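Local coordinates for V-type ATP synthase alpha chain (PDB 5BN3), which is subunit A of the V/A-type rotary ATPase family, built around a P-loop nucleotide-binding domain that holds ADP in this structure, at residues A[336-341]-A[346-351]; A[195-200]-A[360-365]; A[208-213]-A[443-448]; A[449-454]-A[475-480]. One frame throughout, in Å; residues are numbered along the deposited sequence.

Interaction 1: A[336-341]-A[346-351]; sequences LGEIPS and PAYLLR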
loop_
_atom_site.group_PDB
_atom_site.type_symbol
_atom_site.label_atom_id
_atom_site.label_comp_id
_atom_site.label_asym_id
_atom_site.label_seq_id
_atom_site.Cartn_x
_atom_site.Cartn_y
_atom_site.Cartn_z
ATOM N N LEU A 336 -14.679 10.649 18.816
ATOM C CA LEU A 336 -15.976 11.168 18.395
ATOM C C LEU A 336 -16.652 10.233 17.401
ATOM O O LEU A 336 -17.828 10.402 17.079
ATOM C CB LEU A 336 -15.824 12.557 17.772
ATOM C CG LEU A 336 -15.603 13.723 18.735
ATOM C CD1 LEU A 336 -15.213 14.977 17.980
ATOM C CD2 LEU A 336 -16.859 13.968 19.544
ATOM N N GLY A 337 -15.906 9.247 16.915
ATOM C CA GLY A 337 -16.433 8.316 15.936
ATOM C C GLY A 337 -16.633 8.983 14.590
ATOM O O GLY A 337 -17.564 8.651 13.854
ATOM N N GLU A 338 -15.766 9.939 14.274
ATOM C CA GLU A 338 -15.778 10.564 12.960
ATOM C C GLU A 338 -15.072 9.644 11.976
ATOM O O GLU A 338 -14.137 8.933 12.349
ATOM C CB GLU A 338 -15.078 11.926 13.003
ATOM C CG GLU A 338 -15.878 13.028 13.683
ATOM C CD GLU A 338 -15.115 14.338 13.770
ATOM O OE1 GLU A 338 -13.872 14.317 13.640
ATOM O OE2 GLU A 338 -15.758 15.390 13.970
ATOM N N ILE A 339 -15.522 9.647 10.725
ATOM C CA ILE A 339 -14.872 8.856 9.690
ATOM C C ILE A 339 -13.509 9.461 9.380
ATOM O O ILE A 339 -13.414 10.635 9.024
ATOM C CB ILE A 339 -15.708 8.802 8.396
ATOM C CG1 ILE A 339 -17.116 8.280 8.685
ATOM C CG2 ILE A 339 -15.023 7.932 7.352
ATOM C CD1 ILE A 339 -18.021 8.273 7.470
ATOM N N PRO A 340 -12.441 8.665 9.533
ATOM C CA PRO A 340 -11.101 9.183 9.242
ATOM C C PRO A 340 -10.945 9.465 7.757
ATOM O O PRO A 340 -11.563 8.779 6.941
ATOM C CB PRO A 340 -10.181 8.022 9.633
ATOM C CG PRO A 340 -10.989 7.173 10.552
ATOM C CD PRO A 340 -12.403 7.298 10.079
ATOM N N SER A 341 -10.146 10.470 7.414
ATOM C CA SER A 341 -9.787 10.710 6.024
ATOM C C SER A 341 -8.412 10.113 5.785
ATOM O O SER A 341 -8.081 9.075 6.356
ATOM C CB SER A 341 -9.781 12.204 5.706
ATOM O OG SER A 341 -9.394 12.428 4.364
ATOM N N PRO A 346 -8.534 13.486 10.390
ATOM C CA PRO A 346 -9.861 13.988 10.015
ATOM C C PRO A 346 -9.798 14.737 8.688
ATOM O O PRO A 346 -8.741 15.255 8.324
ATOM C CB PRO A 346 -10.209 14.951 11.158
ATOM C CG PRO A 346 -8.899 15.300 11.791
ATOM C CD PRO A 346 -8.051 14.076 11.650
ATOM N N ALA A 347 -10.916 14.792 7.973
ATOM C CA ALA A 347 -10.949 15.437 6.666
ATOM C C ALA A 347 -10.738 16.948 6.742
ATOM O O ALA A 347 -10.430 17.587 5.735
ATOM C CB ALA A 347 -12.253 15.111 5.956
ATOM N N TYR A 348 -10.905 17.513 7.935
ATOM C CA TYR A 348 -10.750 18.952 8.125
ATOM C C TYR A 348 -9.343 19.351 8.580
ATOM O O TYR A 348 -9.144 20.455 9.087
ATOM C CB TYR A 348 -11.808 19.488 9.102
ATOM C CG TYR A 348 -11.982 18.669 10.364
ATOM C CD1 TYR A 348 -11.153 18.861 11.460
ATOM C CD2 TYR A 348 -12.994 17.724 10.467
ATOM C CE1 TYR A 348 -11.315 18.125 12.615
ATOM C CE2 TYR A 348 -13.163 16.984 11.621
ATOM C CZ TYR A 348 -12.321 17.190 12.690
ATOM O OH TYR A 348 -12.479 16.458 13.844
ATOM N N LEU A 349 -8.371 18.463 8.383
ATOM C CA LEU A 349 -6.990 18.733 8.787
ATOM C C LEU A 349 -6.437 20.012 8.160
ATOM O O LEU A 349 -5.853 20.841 8.853
ATOM C CB LEU A 349 -6.082 17.549 8.440
ATOM C CG LEU A 349 -4.593 17.746 8.744
ATOM C CD1 LEU A 349 -4.373 17.967 10.231
ATOM C CD2 LEU A 349 -3.765 16.567 8.252
ATOM N N LEU A 350 -6.629 20.167 6.852
ATOM C CA LEU A 350 -6.120 21.337 6.136
ATOM C C LEU A 350 -6.709 22.640 6.671
ATOM O O LEU A 350 -5.996 23.627 6.848
ATOM C CB LEU A 350 -6.399 21.208 4.636
ATOM C CG LEU A 350 -5.993 22.410 3.777
ATOM C CD1 LEU A 350 -4.488 22.599 3.790
ATOM C CD2 LEU A 350 -6.499 22.260 2.352
ATOM N N ARG A 351 -8.012 22.633 6.936
ATOM C CA ARG A 351 -8.704 23.809 7.457
ATOM C C ARG A 351 -8.178 24.188 8.838
ATOM O O ARG A 351 -8.001 25.372 9.141
ATOM C CB ARG A 351 -10.214 23.543 7.519
ATOM C CG ARG A 351 -11.069 24.761 7.846
ATOM C CD ARG A 351 -12.535 24.373 7.993
ATOM N NE ARG A 351 -12.773 23.591 9.205
ATOM C CZ ARG A 351 -13.777 22.734 9.356
ATOM N NH1 ARG A 351 -14.637 22.540 8.368
ATOM N NH2 ARG A 351 -13.914 22.065 10.491
HETATM O O HOH W 1 -13.226 13.358 9.325
#

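Interaction 2: A[195-200]-A[360-365]; sequences DYNYPF and SGRVRT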
loop_
_atom_site.group_PDB
_atom_site.type_symbol
_atom_site.label_atom_id
_atom_site.label_comp_id
_atom_site.label_asym_id
_atom_site.label_seq_id
_atom_site.Cartn_x
_atom_site.Cartn_y
_atom_site.Cartn_z
ATOM N N ASP A 195 2.216 44.559 2.371
ATOM C CA ASP A 195 3.127 43.816 1.513
ATOM C C ASP A 195 4.379 43.445 2.287
ATOM O O ASP A 195 4.745 44.121 3.252
ATOM C CB ASP A 195 3.512 44.647 0.289
ATOM C CG ASP A 195 2.342 44.887 -0.644
ATOM O OD1 ASP A 195 1.364 44.111 -0.586
ATOM O OD2 ASP A 195 2.405 45.849 -1.440
ATOM N N TYR A 196 5.033 42.368 1.867
ATOM C CA TYR A 196 6.342 42.039 2.409
ATOM C C TYR A 196 7.296 43.177 2.082
ATOM O O TYR A 196 7.076 43.931 1.132
ATOM C CB TYR A 196 6.842 40.713 1.848
ATOM C CG TYR A 196 6.044 39.534 2.342
ATOM C CD1 TYR A 196 5.671 39.440 3.675
ATOM C CD2 TYR A 196 5.649 38.524 1.478
ATOM C CE1 TYR A 196 4.938 38.366 4.137
ATOM C CE2 TYR A 196 4.914 37.447 1.931
ATOM C CZ TYR A 196 4.561 37.376 3.263
ATOM O OH TYR A 196 3.829 36.309 3.727
ATOM N N ASN A 197 8.354 43.296 2.868
ATOM C CA ASN A 197 9.121 44.524 2.919
ATOM C C ASN A 197 10.596 44.236 3.125
ATOM O O ASN A 197 11.469 44.861 2.522
ATOM C CB ASN A 197 8.596 45.343 4.100
ATOM C CG ASN A 197 9.261 46.689 4.228
ATOM O OD1 ASN A 197 9.787 47.232 3.257
ATOM N ND2 ASN A 197 9.230 47.247 5.431
ATOM N N TYR A 198 10.853 43.251 3.975
ATOM C CA TYR A 198 12.150 43.093 4.600
ATOM C C TYR A 198 12.372 41.620 4.917
ATOM O O TYR A 198 11.453 40.937 5.370
ATOM C CB TYR A 198 12.137 43.904 5.892
ATOM C CG TYR A 198 13.484 44.312 6.419
ATOM C CD1 TYR A 198 14.080 45.496 6.008
ATOM C CD2 TYR A 198 14.147 43.533 7.354
ATOM C CE1 TYR A 198 15.309 45.882 6.502
ATOM C CE2 TYR A 198 15.374 43.910 7.854
ATOM C CZ TYR A 198 15.950 45.085 7.425
ATOM O OH TYR A 198 17.175 45.460 7.925
ATOM N N PRO A 199 13.594 41.124 4.680
ATOM C CA PRO A 199 13.866 39.703 4.918
ATOM C C PRO A 199 13.839 39.350 6.402
ATOM O O PRO A 199 14.125 40.204 7.242
ATOM C CB PRO A 199 15.282 39.520 4.363
ATOM C CG PRO A 199 15.898 40.880 4.439
ATOM C CD PRO A 199 14.776 41.842 4.169
ATOM N N PHE A 200 13.482 38.107 6.707
ATOM C CA PHE A 200 13.562 37.589 8.064
ATOM C C PHE A 200 14.968 37.029 8.272
ATOM O O PHE A 200 15.287 35.942 7.787
ATOM C CB PHE A 200 12.505 36.500 8.268
ATOM C CG PHE A 200 12.535 35.861 9.629
ATOM C CD1 PHE A 200 12.255 36.603 10.766
ATOM C CD2 PHE A 200 12.813 34.507 9.767
ATOM C CE1 PHE A 200 12.270 36.014 12.018
ATOM C CE2 PHE A 200 12.829 33.910 11.017
ATOM C CZ PHE A 200 12.557 34.664 12.145
ATOM N N SER A 360 -0.271 34.355 10.505
ATOM C CA SER A 360 0.997 35.005 10.198
ATOM C C SER A 360 0.739 36.182 9.273
ATOM O O SER A 360 -0.351 36.312 8.713
ATOM C CB SER A 360 1.961 34.028 9.528
ATOM O OG SER A 360 1.520 33.696 8.225
ATOM N N GLY A 361 1.731 37.049 9.120
ATOM C CA GLY A 361 1.598 38.169 8.209
ATOM C C GLY A 361 2.085 39.476 8.791
ATOM O O GLY A 361 2.167 39.636 10.010
ATOM N N ARG A 362 2.420 40.406 7.905
ATOM C CA ARG A 362 2.775 41.761 8.293
ATOM C C ARG A 362 1.533 42.632 8.127
ATOM O O ARG A 362 0.862 42.571 7.094
ATOM C CB ARG A 362 3.912 42.265 7.402
ATOM C CG ARG A 362 4.395 43.666 7.712
ATOM C CD ARG A 362 5.688 43.958 6.970
ATOM N NE ARG A 362 5.520 44.961 5.923
ATOM C CZ ARG A 362 5.649 46.268 6.118
ATOM N NH1 ARG A 362 5.937 46.735 7.324
ATOM N NH2 ARG A 362 5.484 47.108 5.107
ATOM N N VAL A 363 1.202 43.418 9.148
ATOM C CA VAL A 363 -0.060 44.154 9.133
ATOM C C VAL A 363 0.070 45.608 9.569
ATOM O O VAL A 363 1.051 46.001 10.207
ATOM C CB VAL A 363 -1.124 43.488 10.044
ATOM C CG1 VAL A 363 -1.352 42.040 9.654
ATOM C CG2 VAL A 363 -0.705 43.578 11.502
ATOM N N ARG A 364 -0.932 46.400 9.204
ATOM C CA ARG A 364 -1.152 47.694 9.824
ATOM C C ARG A 364 -2.032 47.436 11.043
ATOM O O ARG A 364 -3.158 46.951 10.909
ATOM C CB ARG A 364 -1.868 48.636 8.857
ATOM C CG ARG A 364 -1.989 50.065 9.354
ATOM C CD ARG A 364 -0.633 50.751 9.381
ATOM N NE ARG A 364 -0.048 50.844 8.045
ATOM C CZ ARG A 364 1.185 51.274 7.793
ATOM N NH1 ARG A 364 1.975 51.651 8.787
ATOM N NH2 ARG A 364 1.629 51.323 6.545
ATOM N N THR A 365 -1.513 47.735 12.230
ATOM C CA THR A 365 -2.234 47.471 13.474
ATOM C C THR A 365 -3.419 48.415 13.660
ATOM O O THR A 365 -3.562 49.389 12.927
ATOM C CB THR A 365 -1.306 47.583 14.698
ATOM O OG1 THR A 365 -0.865 48.937 14.846
ATOM C CG2 THR A 365 -0.100 46.676 14.535
HETATM O O HOH W 2 2.576 34.916 6.282
#

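Interaction 3: A[208-213]-A[443-448]; sequences DIMFPI and EIREEF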
loop_
_atom_site.group_PDB
_atom_site.type_symbol
_atom_site.label_atom_id
_atom_site.label_comp_id
_atom_site.label_asym_id
_atom_site.label_seq_id
_atom_site.Cartn_x
_atom_site.Cartn_y
_atom_site.Cartn_z
ATOM N N ASP A 208 19.237 32.422 5.532
ATOM C CA ASP A 208 19.278 33.862 5.275
ATOM C C ASP A 208 19.543 34.212 3.812
ATOM O O ASP A 208 19.063 35.230 3.315
ATOM C CB ASP A 208 20.306 34.548 6.185
ATOM C CG ASP A 208 19.896 34.531 7.645
ATOM O OD1 ASP A 208 18.705 34.280 7.927
ATOM O OD2 ASP A 208 20.764 34.777 8.512
ATOM N N ILE A 209 20.300 33.364 3.122
ATOM C CA ILE A 209 20.670 33.643 1.739
ATOM C C ILE A 209 19.992 32.701 0.751
ATOM O O ILE A 209 19.382 33.144 -0.225
ATOM C CB ILE A 209 22.194 33.549 1.538
ATOM C CG1 ILE A 209 22.915 34.482 2.510
ATOM C CG2 ILE A 209 22.561 33.902 0.113
ATOM C CD1 ILE A 209 22.578 35.949 2.318
ATOM N N MET A 210 20.097 31.402 1.008
ATOM C CA MET A 210 19.591 30.401 0.078
ATOM C C MET A 210 18.065 30.361 0.008
ATOM O O MET A 210 17.494 30.466 -1.076
ATOM C CB MET A 210 20.157 29.023 0.427
ATOM C CG MET A 210 21.679 28.955 0.430
ATOM S SD MET A 210 22.382 29.006 -1.233
ATOM C CE MET A 210 22.946 30.699 -1.306
ATOM N N PHE A 211 17.405 30.222 1.156
ATOM C CA PHE A 211 15.942 30.119 1.172
ATOM C C PHE A 211 15.261 31.071 2.160
ATOM O O PHE A 211 14.472 30.629 2.997
ATOM C CB PHE A 211 15.527 28.673 1.477
ATOM C CG PHE A 211 16.226 27.648 0.620
ATOM C CD1 PHE A 211 15.801 27.404 -0.677
ATOM C CD2 PHE A 211 17.307 26.930 1.113
ATOM C CE1 PHE A 211 16.441 26.464 -1.469
ATOM C CE2 PHE A 211 17.951 25.988 0.327
ATOM C CZ PHE A 211 17.516 25.756 -0.966
ATOM N N PRO A 212 15.526 32.384 2.042
ATOM C CA PRO A 212 14.982 33.295 3.052
ATOM C C PRO A 212 13.490 33.549 2.881
ATOM O O PRO A 212 12.973 33.453 1.767
ATOM C CB PRO A 212 15.750 34.593 2.791
ATOM C CG PRO A 212 16.018 34.563 1.325
ATOM C CD PRO A 212 16.264 33.109 0.989
ATOM N N ILE A 213 12.810 33.854 3.981
ATOM C CA ILE A 213 11.444 34.354 3.919
ATOM C C ILE A 213 11.431 35.808 4.370
ATOM O O ILE A 213 12.417 36.307 4.917
ATOM C CB ILE A 213 10.482 33.547 4.815
ATOM C CG1 ILE A 213 10.930 33.585 6.277
ATOM C CG2 ILE A 213 10.387 32.122 4.342
ATOM C CD1 ILE A 213 9.982 32.851 7.219
ATOM N N GLU A 443 23.994 37.467 -7.797
ATOM C CA GLU A 443 24.746 36.652 -8.749
ATOM C C GLU A 443 25.420 35.458 -8.073
ATOM O O GLU A 443 25.387 34.343 -8.592
ATOM C CB GLU A 443 25.805 37.487 -9.474
ATOM C CG GLU A 443 26.615 36.679 -10.485
ATOM C CD GLU A 443 27.916 37.349 -10.883
ATOM O OE1 GLU A 443 28.273 38.376 -10.268
ATOM O OE2 GLU A 443 28.585 36.843 -11.811
ATOM N N ILE A 444 26.038 35.704 -6.921
ATOM C CA ILE A 444 26.755 34.659 -6.194
ATOM C C ILE A 444 25.798 33.578 -5.691
ATOM O O ILE A 444 26.134 32.391 -5.687
ATOM C CB ILE A 444 27.573 35.249 -5.019
ATOM C CG1 ILE A 444 28.576 36.285 -5.536
ATOM C CG2 ILE A 444 28.312 34.157 -4.276
ATOM C CD1 ILE A 444 29.340 37.009 -4.440
ATOM N N ARG A 445 24.602 33.992 -5.278
ATOM C CA ARG A 445 23.565 33.055 -4.856
ATOM C C ARG A 445 23.203 32.115 -6.001
ATOM O O ARG A 445 23.152 30.899 -5.818
ATOM C CB ARG A 445 22.323 33.814 -4.375
ATOM C CG ARG A 445 21.179 32.926 -3.898
ATOM C CD ARG A 445 20.038 33.766 -3.339
ATOM N NE ARG A 445 18.877 32.961 -2.964
ATOM C CZ ARG A 445 17.837 32.739 -3.761
ATOM N NH1 ARG A 445 17.812 33.258 -4.980
ATOM N NH2 ARG A 445 16.822 31.997 -3.341
ATOM N N GLU A 446 22.964 32.685 -7.180
ATOM C CA GLU A 446 22.678 31.898 -8.379
ATOM C C GLU A 446 23.828 30.953 -8.692
ATOM O O GLU A 446 23.623 29.821 -9.131
ATOM C CB GLU A 446 22.447 32.820 -9.580
ATOM C CG GLU A 446 21.107 33.532 -9.595
ATOM C CD GLU A 446 20.930 34.396 -10.830
ATOM O OE1 GLU A 446 21.950 34.750 -11.461
ATOM O OE2 GLU A 446 19.772 34.720 -11.171
ATOM N N GLU A 447 25.041 31.439 -8.461
ATOM C CA GLU A 447 26.258 30.679 -8.707
ATOM C C GLU A 447 26.363 29.484 -7.760
ATOM O O GLU A 447 26.724 28.381 -8.174
ATOM C CB GLU A 447 27.463 31.605 -8.532
ATOM C CG GLU A 447 28.793 31.045 -8.991
ATOM C CD GLU A 447 29.912 32.058 -8.839
ATOM O OE1 GLU A 447 30.649 31.986 -7.831
ATOM O OE2 GLU A 447 30.052 32.933 -9.722
ATOM N N PHE A 448 26.048 29.711 -6.487
ATOM C CA PHE A 448 26.055 28.639 -5.495
ATOM C C PHE A 448 25.051 27.550 -5.865
ATOM O O PHE A 448 25.366 26.362 -5.814
ATOM C CB PHE A 448 25.748 29.189 -4.096
ATOM C CG PHE A 448 26.944 29.782 -3.392
ATOM C CD1 PHE A 448 28.102 30.098 -4.089
ATOM C CD2 PHE A 448 26.909 30.007 -2.023
ATOM C CE1 PHE A 448 29.200 30.637 -3.434
ATOM C CE2 PHE A 448 28.005 30.545 -1.363
ATOM C CZ PHE A 448 29.150 30.860 -2.070
#

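Interaction 4: A[449-454]-A[475-480]; sequences FAILKR and KIYLHM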
loop_
_atom_site.group_PDB
_atom_site.type_symbol
_atom_site.label_atom_id
_atom_site.label_comp_id
_atom_site.label_asym_id
_atom_site.label_seq_id
_atom_site.Cartn_x
_atom_site.Cartn_y
_atom_site.Cartn_z
ATOM N N PHE A 449 23.844 27.961 -6.241
ATOM C CA PHE A 449 22.813 27.015 -6.655
ATOM C C PHE A 449 23.242 26.232 -7.892
ATOM O O PHE A 449 23.005 25.029 -7.989
ATOM C CB PHE A 449 21.498 27.748 -6.933
ATOM C CG PHE A 449 20.655 27.976 -5.707
ATOM C CD1 PHE A 449 20.053 26.907 -5.058
ATOM C CD2 PHE A 449 20.444 29.257 -5.219
ATOM C CE1 PHE A 449 19.267 27.110 -3.935
ATOM C CE2 PHE A 449 19.658 29.467 -4.096
ATOM C CZ PHE A 449 19.070 28.392 -3.454
ATOM N N ALA A 450 23.878 26.921 -8.836
ATOM C CA ALA A 450 24.331 26.287 -10.073
ATOM C C ALA A 450 25.403 25.229 -9.820
ATOM O O ALA A 450 25.398 24.169 -10.447
ATOM C CB ALA A 450 24.839 27.337 -11.051
ATOM N N ILE A 451 26.321 25.524 -8.904
ATOM C CA ILE A 451 27.406 24.604 -8.570
ATOM C C ILE A 451 26.902 23.376 -7.809
ATOM O O ILE A 451 27.291 22.246 -8.111
ATOM C CB ILE A 451 28.512 25.326 -7.760
ATOM C CG1 ILE A 451 29.247 26.335 -8.648
ATOM C CG2 ILE A 451 29.494 24.334 -7.168
ATOM C CD1 ILE A 451 30.167 27.266 -7.885
ATOM N N LEU A 452 26.036 23.602 -6.824
ATOM C CA LEU A 452 25.454 22.514 -6.041
ATOM C C LEU A 452 24.622 21.578 -6.918
ATOM O O LEU A 452 24.619 20.363 -6.715
ATOM C CB LEU A 452 24.601 23.076 -4.901
ATOM C CG LEU A 452 25.364 23.851 -3.824
ATOM C CD1 LEU A 452 24.416 24.605 -2.906
ATOM C CD2 LEU A 452 26.234 22.908 -3.020
ATOM N N LYS A 453 23.923 22.152 -7.893
ATOM C CA LYS A 453 23.125 21.368 -8.831
ATOM C C LYS A 453 24.020 20.550 -9.757
ATOM O O LYS A 453 23.771 19.367 -9.984
ATOM C CB LYS A 453 22.206 22.283 -9.649
ATOM C CG LYS A 453 21.440 21.584 -10.771
ATOM C CD LYS A 453 20.498 20.503 -10.239
ATOM C CE LYS A 453 19.652 19.907 -11.361
ATOM N NZ LYS A 453 18.679 18.899 -10.855
ATOM N N ARG A 454 25.067 21.185 -10.278
ATOM C CA ARG A 454 25.999 20.518 -11.184
ATOM C C ARG A 454 26.738 19.388 -10.474
ATOM O O ARG A 454 26.923 18.310 -11.037
ATOM C CB ARG A 454 26.997 21.521 -11.770
ATOM C CG ARG A 454 27.863 20.957 -12.892
ATOM C CD ARG A 454 27.089 20.869 -14.202
ATOM N NE ARG A 454 27.784 20.079 -15.218
ATOM C CZ ARG A 454 27.454 18.834 -15.544
ATOM N NH1 ARG A 454 26.439 18.238 -14.935
ATOM N NH2 ARG A 454 28.133 18.184 -16.479
ATOM N N LYS A 475 35.570 18.144 -12.352
ATOM C CA LYS A 475 36.105 18.030 -10.995
ATOM C C LYS A 475 36.031 19.335 -10.207
ATOM O O LYS A 475 35.914 19.316 -8.981
ATOM C CB LYS A 475 37.556 17.538 -11.024
ATOM C CG LYS A 475 37.720 16.048 -11.278
ATOM C CD LYS A 475 39.180 15.641 -11.139
ATOM C CE LYS A 475 39.399 14.179 -11.492
ATOM N NZ LYS A 475 40.841 13.811 -11.421
ATOM N N ILE A 476 36.103 20.464 -10.907
ATOM C CA ILE A 476 36.053 21.771 -10.259
ATOM C C ILE A 476 34.714 22.002 -9.554
ATOM O O ILE A 476 34.639 22.753 -8.582
ATOM C CB ILE A 476 36.352 22.928 -11.257
ATOM C CG1 ILE A 476 36.579 24.247 -10.508
ATOM C CG2 ILE A 476 35.244 23.059 -12.293
ATOM C CD1 ILE A 476 36.493 25.489 -11.381
ATOM N N TYR A 477 33.663 21.344 -10.034
ATOM C CA TYR A 477 32.348 21.470 -9.415
ATOM C C TYR A 477 32.268 20.675 -8.113
ATOM O O TYR A 477 31.590 21.079 -7.168
ATOM C CB TYR A 477 31.244 21.050 -10.393
ATOM C CG TYR A 477 31.035 22.044 -11.510
ATOM C CD1 TYR A 477 30.428 23.268 -11.265
ATOM C CD2 TYR A 477 31.446 21.767 -12.806
ATOM C CE1 TYR A 477 30.235 24.186 -12.276
ATOM C CE2 TYR A 477 31.256 22.682 -13.827
ATOM C CZ TYR A 477 30.650 23.890 -13.554
ATOM O OH TYR A 477 30.455 24.810 -14.559
ATOM N N LEU A 478 32.970 19.547 -8.070
ATOM C CA LEU A 478 33.070 18.756 -6.850
ATOM C C LEU A 478 33.934 19.499 -5.835
ATOM O O LEU A 478 33.714 19.408 -4.627
ATOM C CB LEU A 478 33.679 17.385 -7.155
ATOM C CG LEU A 478 33.068 16.626 -8.335
ATOM C CD1 LEU A 478 33.727 15.266 -8.525
ATOM C CD2 LEU A 478 31.570 16.472 -8.152
ATOM N N HIS A 479 34.913 20.239 -6.342
ATOM C CA HIS A 479 35.816 21.021 -5.508
ATOM C C HIS A 479 35.081 22.191 -4.862
ATOM O O HIS A 479 35.103 22.352 -3.642
ATOM C CB HIS A 479 36.984 21.539 -6.347
ATOM C CG HIS A 479 38.056 22.203 -5.552
ATOM N ND1 HIS A 479 38.763 21.552 -4.557
ATOM C CD2 HIS A 479 38.562 23.460 -5.597
ATOM C CE1 HIS A 479 39.643 22.376 -4.029
ATOM N NE2 HIS A 479 39.542 23.546 -4.646
ATOM N N MET A 480 34.434 23.007 -5.691
ATOM C CA MET A 480 33.694 24.171 -5.211
ATOM C C MET A 480 32.463 23.772 -4.403
ATOM O O MET A 480 32.096 24.453 -3.443
ATOM C CB MET A 480 33.266 25.058 -6.382
ATOM C CG MET A 480 34.417 25.648 -7.175
ATOM S SD MET A 480 35.565 26.576 -6.144
ATOM C CE MET A 480 34.457 27.779 -5.412
#

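Interaction 1: A[336-341]-A[346-351]
Glu338 and Tyr348 join the two ends of the loop that links helix 322-335 to helix 349-357, in the P-loop-type nucleotide-binding domain. Tyr348 OH donates a hydrogen bond to Glu338 OE1 at 2.6 Å, arriving on the syn lone pair, the side facing OE2. The carboxylate meets the edge of the phenol ring instead of lying on it, the two planes standing 78° apart. Tyr348 CG is flanked by both backbone neighbours of CB (chi1 46°), a placement that lets the ring extend back to Glu338, whose chain runs extended beyond CG. Glu338 OE1 has a second hydrogen-bond partner in Ser333, on the helix before the loop, while OE2 forms a salt bridge with Lys5 of a neighbouring NEQ263 subunit.

The loop leaves helix 322-335 through a Schellman motif, in which Gly337 takes positive phi, and enters the next helix through a type I turn from Pro346 to Leu349, closed by Leu349 N on Pro346 O at 3.2 Å. Tyr348 holds the N-cap position. Between these ends a water donates to Ile339 O at 2.7 Å and accepts from Ala347 N at 3.0 Å, bridging the two backbones. Nearby, Ser341 CB packs on Ala347 CA at 3.6 Å. Pro346 CB lies over one face of the Tyr348 ring, offset toward its rim, and Tyr348 also packs against Glu237 of the NEQ263 subunit.

Interaction 2: A[195-200]-A[360-365]
Arg362 NE donates to Asp195 O over 2.9 Å, and the bond is almost straight, with an N-H...O angle of 176°. The carbonyl oxygen lies in the guanidinium plane, at its edge, and the donor sits nearly along the C=O axis. Asn197 comes from another direction: its CB lies over one guanidinium face, 3.6 Å from Arg362 NE and offset toward the rim, with the amide plane turned 34° from the guanidinium plane. The bend in the Arg362 chain at chi3 (112°) turns NE to the carbonyl. At this surface site a glycerol lies beside Arg362 NH1 and takes a weak hydrogen bond from Asn197 ND2.

Arg362 belongs to strand 361-364 of the mixed sheet in the nucleotide-binding domain, which pairs antiparallel with strands 192-193 and 370-379; the backbone of Arg362 is hydrogen-bonded to Leu194, just ahead of the loop. Farther out, a water reaches Tyr196 OH at 3.2 Å and donates to Ser360 OG at 2.5 Å, linking the loop to the residue preceding the strand. The Tyr196 ring meets Phe429 of helix 427-437 edge-to-face.

Interaction 3: A[208-213]-A[443-448]
Arg445, on helix 441-458, gives its hydrogen bonds to two successive carbonyls of the segment 208-213, Ile209 O and Met210 O. Arg445 NE donates to Ile209 O at 2.8 Å, though well off straight, with an N-H...O angle of 135°. Arg445 NH2 reaches Met210 O, also at 2.8 Å and straighter at 154°, while a weak NE bond to the same oxygen spans 3.4 Å. Both oxygens meet the guanidinium near its edge but tilt somewhat out of its plane. Because NE and NH2 have different strong acceptors, Ile209 O and Met210 O, the pair of bonds should restrict rotation of the group. The extended run from CG to NE, with CG anti to the backbone N, carries the guanidinium across from its own helix, and a cation-pi contact with Trp427 adds to its setting.

The apolar part centres on Met210 CE. Bends at chi2 and chi3 turn this methyl toward helix 441-458, where it lies 3.8 Å from Arg445 CG and 4.1 Å from Phe448 CD2, meeting that ring obliquely. Ile209 CG2 comes to 4.3 Å from Arg445 CD.

The contact joins the nucleotide-binding domain to the helical C-terminal domain of the subunit. Helix 427-437 flanks it through Phe434, which touches Ile209, while helix 503-523 packs on Ile209 and Phe448, and Phe448 meets Phe488 of helix 472-489 edge-to-face.

Interaction 4: A[449-454]-A[475-480]
Arg454 packs over Tyr477 where two helices of the C-terminal helical domain, 441-458 and 472-489, cross. Their short segments approach to 8.8 Å between axes at a signed angle of -116°. From the backbone outward, Arg454 CB lies 3.9 Å from Tyr477 CD1, and CG, set anti to the backbone N (chi1 -171°), then settles over the middle of the ring: it stands 3.6 Å from the centroid and only 11° off the ring normal, a CH-pi contact. The bend at chi2 takes CD and the guanidinium onward to a salt bridge from NH1 to Glu457 on its own helix. The aliphatic CG, not the guanidinium, thus covers the ring, and the two planes are steeply inclined.

Ile451, almost one turn earlier on the same helix, makes the apolar part of the contact. Its CG1 lies at the edge of the Tyr477 ring, 4.2 Å from CD1, and Tyr517 of helix 503-523 packs on both Ile451 and Met480. On the other branch, Ile451 CG2 touches Met480 CB at 3.9 Å.

Along the chain, interaction 1 is nested inside the spans closed by interactions 2 and 3, which cross each other because their segments alternate; interaction 4 follows them all. Interactions 1 and 2 lie about 32 Å apart between centres, yet helix 349-357 is followed by strand 361-364, the next element in the chain. Interactions 2 and 3 touch: Phe200 N and Ile213 O are 2.8 Å apart, a probable hydrogen bond between the two loops. Interactions 3 and 4 share helix 441-458, with centres about 15 Å apart, and Phe449 packs on Phe211 where they meet. Together the contacts extend from the nucleotide-binding domain, across its junction, into the C-terminal helical domain.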